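Local coordinates for protein OBCA, Oxalate Biosynthetic Component A (Burkholderia glumae, PDB 4NNB) that is a bacterial protein that joins an N-terminal domain to a TIM-barrel region and holds a magnesium ion and an oxaloacetate ion, at residues V57-H68 with E153-I164. Residues are numbered along the deposited sequence; the frame is centred on the assembly and turned at random.
Sequences VPAGGRLLQVGH and ERQHHYLPPALI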
# COMPACT_ATOMS: atom_id res chain seq x y z
N VAL A 57 23.52 -10.93 3.52
CA VAL A 57 23.40 -11.62 4.80
C VAL A 57 24.59 -12.55 5.08
O VAL A 57 25.16 -13.14 4.16
CB VAL A 57 22.09 -12.45 4.90
CG1 VAL A 57 20.89 -11.52 5.05
CG2 VAL A 57 21.94 -13.36 3.70
N PRO A 58 24.98 -12.66 6.36
CA PRO A 58 26.02 -13.60 6.77
C PRO A 58 25.50 -15.03 6.80
O PRO A 58 24.34 -15.27 6.46
CB PRO A 58 26.35 -13.15 8.20
CG PRO A 58 25.10 -12.49 8.68
CD PRO A 58 24.53 -11.80 7.47
N ALA A 59 26.34 -15.98 7.20
CA ALA A 59 25.91 -17.36 7.34
C ALA A 59 24.96 -17.50 8.53
O ALA A 59 24.90 -16.62 9.39
CB ALA A 59 27.11 -18.28 7.51
N GLY A 60 24.20 -18.59 8.55
CA GLY A 60 23.32 -18.88 9.68
C GLY A 60 21.83 -18.85 9.37
O GLY A 60 21.01 -19.07 10.27
N GLY A 61 21.48 -18.59 8.12
CA GLY A 61 20.07 -18.58 7.72
C GLY A 61 19.55 -19.99 7.60
O GLY A 61 20.33 -20.95 7.71
N ARG A 62 18.24 -20.14 7.40
CA ARG A 62 17.67 -21.44 7.06
C ARG A 62 16.88 -21.34 5.75
O ARG A 62 16.22 -20.32 5.49
CB ARG A 62 16.77 -21.99 8.18
CG ARG A 62 17.48 -22.28 9.50
CD ARG A 62 18.42 -23.49 9.39
NE ARG A 62 19.11 -23.76 10.65
CZ ARG A 62 20.19 -23.10 11.08
NH1 ARG A 62 20.72 -22.11 10.36
NH2 ARG A 62 20.74 -23.44 12.24
N LEU A 63 16.97 -22.38 4.93
CA LEU A 63 16.30 -22.42 3.64
C LEU A 63 15.43 -23.66 3.55
O LEU A 63 15.91 -24.77 3.82
CB LEU A 63 17.32 -22.42 2.49
CG LEU A 63 16.78 -22.67 1.07
CD1 LEU A 63 15.95 -21.48 0.57
CD2 LEU A 63 17.91 -22.96 0.09
N LEU A 64 14.16 -23.46 3.23
CA LEU A 64 13.27 -24.57 2.92
C LEU A 64 13.10 -24.60 1.40
O LEU A 64 12.53 -23.67 0.81
CB LEU A 64 11.91 -24.39 3.61
CG LEU A 64 10.91 -25.54 3.38
CD1 LEU A 64 11.53 -26.88 3.84
CD2 LEU A 64 9.55 -25.28 4.05
N GLN A 65 13.58 -25.67 0.78
CA GLN A 65 13.64 -25.72 -0.68
C GLN A 65 13.09 -27.03 -1.24
O GLN A 65 13.44 -28.11 -0.76
CB GLN A 65 15.08 -25.47 -1.13
CG GLN A 65 15.56 -26.33 -2.29
CD GLN A 65 16.94 -25.90 -2.78
OE1 GLN A 65 17.81 -25.54 -1.99
NE2 GLN A 65 17.14 -25.93 -4.09
N VAL A 66 12.21 -26.93 -2.23
CA VAL A 66 11.64 -28.10 -2.89
C VAL A 66 11.60 -27.87 -4.40
O VAL A 66 11.08 -26.85 -4.86
CB VAL A 66 10.20 -28.39 -2.44
CG1 VAL A 66 9.64 -29.58 -3.21
CG2 VAL A 66 10.12 -28.65 -0.94
N GLY A 67 12.14 -28.82 -5.15
CA GLY A 67 12.12 -28.79 -6.61
C GLY A 67 12.52 -27.46 -7.20
O GLY A 67 11.74 -26.82 -7.91
N HIS A 68 13.75 -27.03 -6.92
CA HIS A 68 14.12 -25.66 -7.23
C HIS A 68 15.58 -25.42 -7.60
O HIS A 68 16.08 -24.30 -7.46
CB HIS A 68 13.77 -24.76 -6.04
CG HIS A 68 13.03 -23.52 -6.42
ND1 HIS A 68 13.66 -22.38 -6.86
CD2 HIS A 68 11.70 -23.25 -6.44
CE1 HIS A 68 12.76 -21.46 -7.13
NE2 HIS A 68 11.56 -21.96 -6.88
N GLU A 153 3.75 -27.24 -4.53
CA GLU A 153 4.80 -28.25 -4.62
C GLU A 153 6.19 -27.65 -4.41
O GLU A 153 6.85 -27.93 -3.41
CB GLU A 153 4.73 -28.97 -5.96
CG GLU A 153 3.53 -28.58 -6.83
CD GLU A 153 3.69 -27.22 -7.50
OE1 GLU A 153 4.82 -26.88 -7.90
OE2 GLU A 153 2.68 -26.49 -7.61
N ARG A 154 6.61 -26.80 -5.34
CA ARG A 154 7.94 -26.18 -5.29
C ARG A 154 7.98 -24.93 -4.40
O ARG A 154 6.96 -24.29 -4.18
CB ARG A 154 8.39 -25.79 -6.70
CG ARG A 154 8.15 -26.86 -7.75
CD ARG A 154 8.51 -26.35 -9.14
NE ARG A 154 8.27 -27.35 -10.18
CZ ARG A 154 9.19 -28.21 -10.60
NH1 ARG A 154 10.42 -28.19 -10.08
NH2 ARG A 154 8.90 -29.09 -11.55
N GLN A 155 9.18 -24.59 -3.92
CA GLN A 155 9.40 -23.37 -3.15
C GLN A 155 10.89 -23.20 -2.87
O GLN A 155 11.66 -24.17 -2.87
CB GLN A 155 8.64 -23.39 -1.81
CG GLN A 155 9.30 -24.28 -0.77
CD GLN A 155 8.39 -24.61 0.40
OE1 GLN A 155 8.05 -25.77 0.63
NE2 GLN A 155 8.02 -23.59 1.16
N HIS A 156 11.28 -21.96 -2.60
CA HIS A 156 12.64 -21.65 -2.24
C HIS A 156 12.55 -20.51 -1.24
O HIS A 156 12.70 -19.33 -1.61
CB HIS A 156 13.42 -21.23 -3.48
CG HIS A 156 14.90 -21.19 -3.27
ND1 HIS A 156 15.55 -20.09 -2.78
CD2 HIS A 156 15.85 -22.13 -3.49
CE1 HIS A 156 16.85 -20.35 -2.70
NE2 HIS A 156 17.05 -21.58 -3.12
N HIS A 157 12.29 -20.85 0.01
CA HIS A 157 11.96 -19.86 1.03
C HIS A 157 13.00 -19.80 2.15
O HIS A 157 13.28 -20.80 2.81
CB HIS A 157 10.56 -20.13 1.59
CG HIS A 157 9.47 -19.91 0.58
ND1 HIS A 157 8.21 -20.46 0.72
CD2 HIS A 157 9.45 -19.21 -0.57
CE1 HIS A 157 7.46 -20.10 -0.31
NE2 HIS A 157 8.19 -19.35 -1.11
N TYR A 158 13.54 -18.60 2.35
CA TYR A 158 14.69 -18.38 3.24
C TYR A 158 14.36 -17.47 4.43
O TYR A 158 13.69 -16.44 4.29
CB TYR A 158 15.84 -17.79 2.41
CG TYR A 158 17.07 -17.35 3.19
CD1 TYR A 158 17.17 -16.05 3.68
CD2 TYR A 158 18.13 -18.22 3.40
CE1 TYR A 158 18.30 -15.64 4.37
CE2 TYR A 158 19.26 -17.82 4.10
CZ TYR A 158 19.34 -16.53 4.58
OH TYR A 158 20.46 -16.13 5.27
N LEU A 159 14.87 -17.84 5.60
CA LEU A 159 14.79 -16.99 6.79
C LEU A 159 16.22 -16.54 7.15
O LEU A 159 17.13 -17.36 7.18
CB LEU A 159 14.16 -17.78 7.95
CG LEU A 159 12.78 -18.36 7.67
CD1 LEU A 159 12.24 -19.16 8.85
CD2 LEU A 159 11.79 -17.27 7.26
N PRO A 160 16.43 -15.24 7.42
CA PRO A 160 17.77 -14.68 7.66
C PRO A 160 18.35 -15.04 9.03
O PRO A 160 17.60 -15.35 9.95
CB PRO A 160 17.52 -13.17 7.58
CG PRO A 160 16.13 -13.02 8.10
CD PRO A 160 15.39 -14.20 7.51
N PRO A 161 19.69 -14.96 9.17
CA PRO A 161 20.37 -15.33 10.42
C PRO A 161 19.79 -14.66 11.67
O PRO A 161 19.64 -15.33 12.67
CB PRO A 161 21.80 -14.84 10.18
CG PRO A 161 21.99 -14.99 8.72
CD PRO A 161 20.65 -14.62 8.11
N ALA A 162 19.46 -13.37 11.60
CA ALA A 162 18.91 -12.67 12.76
C ALA A 162 17.58 -13.25 13.24
O ALA A 162 17.30 -13.28 14.44
CB ALA A 162 18.76 -11.19 12.46
N LEU A 163 16.76 -13.71 12.31
CA LEU A 163 15.51 -14.38 12.67
C LEU A 163 15.81 -15.75 13.28
O LEU A 163 15.22 -16.12 14.29
CB LEU A 163 14.60 -14.52 11.46
CG LEU A 163 13.19 -15.02 11.76
CD1 LEU A 163 12.56 -14.14 12.83
CD2 LEU A 163 12.34 -14.99 10.50
N ILE A 164 16.72 -16.49 12.66
CA ILE A 164 17.06 -17.83 13.11
C ILE A 164 17.70 -17.78 14.50
O ILE A 164 17.42 -18.62 15.36
CB ILE A 164 17.99 -18.53 12.11
CG1 ILE A 164 17.25 -18.76 10.79
CG2 ILE A 164 18.48 -19.85 12.67
CD1 ILE A 164 15.87 -19.43 10.97
O HOH W 1 22.67 -17.36 5.45
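Six backbone hydrogen bonds, two each for Arg-62 with Leu-159, Leu-64 with His-157 and Val-66 with Gln-155, pair strands 62-66 and 155-159. Their axes are antiparallel (179°) and approach to 4.7 Å. Past the last pair, Arg-154 NH1 donates to Gly-67 O (2.9 Å); the oxygen lies at the guanidinium edge, the donor well above the carbonyl plane.

Leu-63, Gln-65, His-156 and Tyr-158 share one face. With its CG anti to the backbone N (chi1 171°), Leu-63 sets CD1 over the His-156 ring, 3.7 Å from its centroid, a CH-pi contact. Likewise His-156 CB sits 3.6 Å from the His-68 ring centroid, almost on its normal. On the other face Leu-64 CD2 lies 3.7 Å from Gln-155 NE2, and Arg-62 CG meets Ile-164 CD1 at 3.6 Å.

One water accepts from Tyr-158 OH (a doubtfully short 2.5 Å) and Gly-61 N and donates to Pro-58 O, linking loop 58-61 to strand 155-159.

In the N-terminal domain, strand 62-66 lies between 155-159 and 184-185 in an antiparallel sheet. Leu-175 of helix 172-180 touches Arg-62 and Ile-164, Glu-179 is salt-bridged to Arg-62, and Leu-159 packs against that helix and helix 125-137.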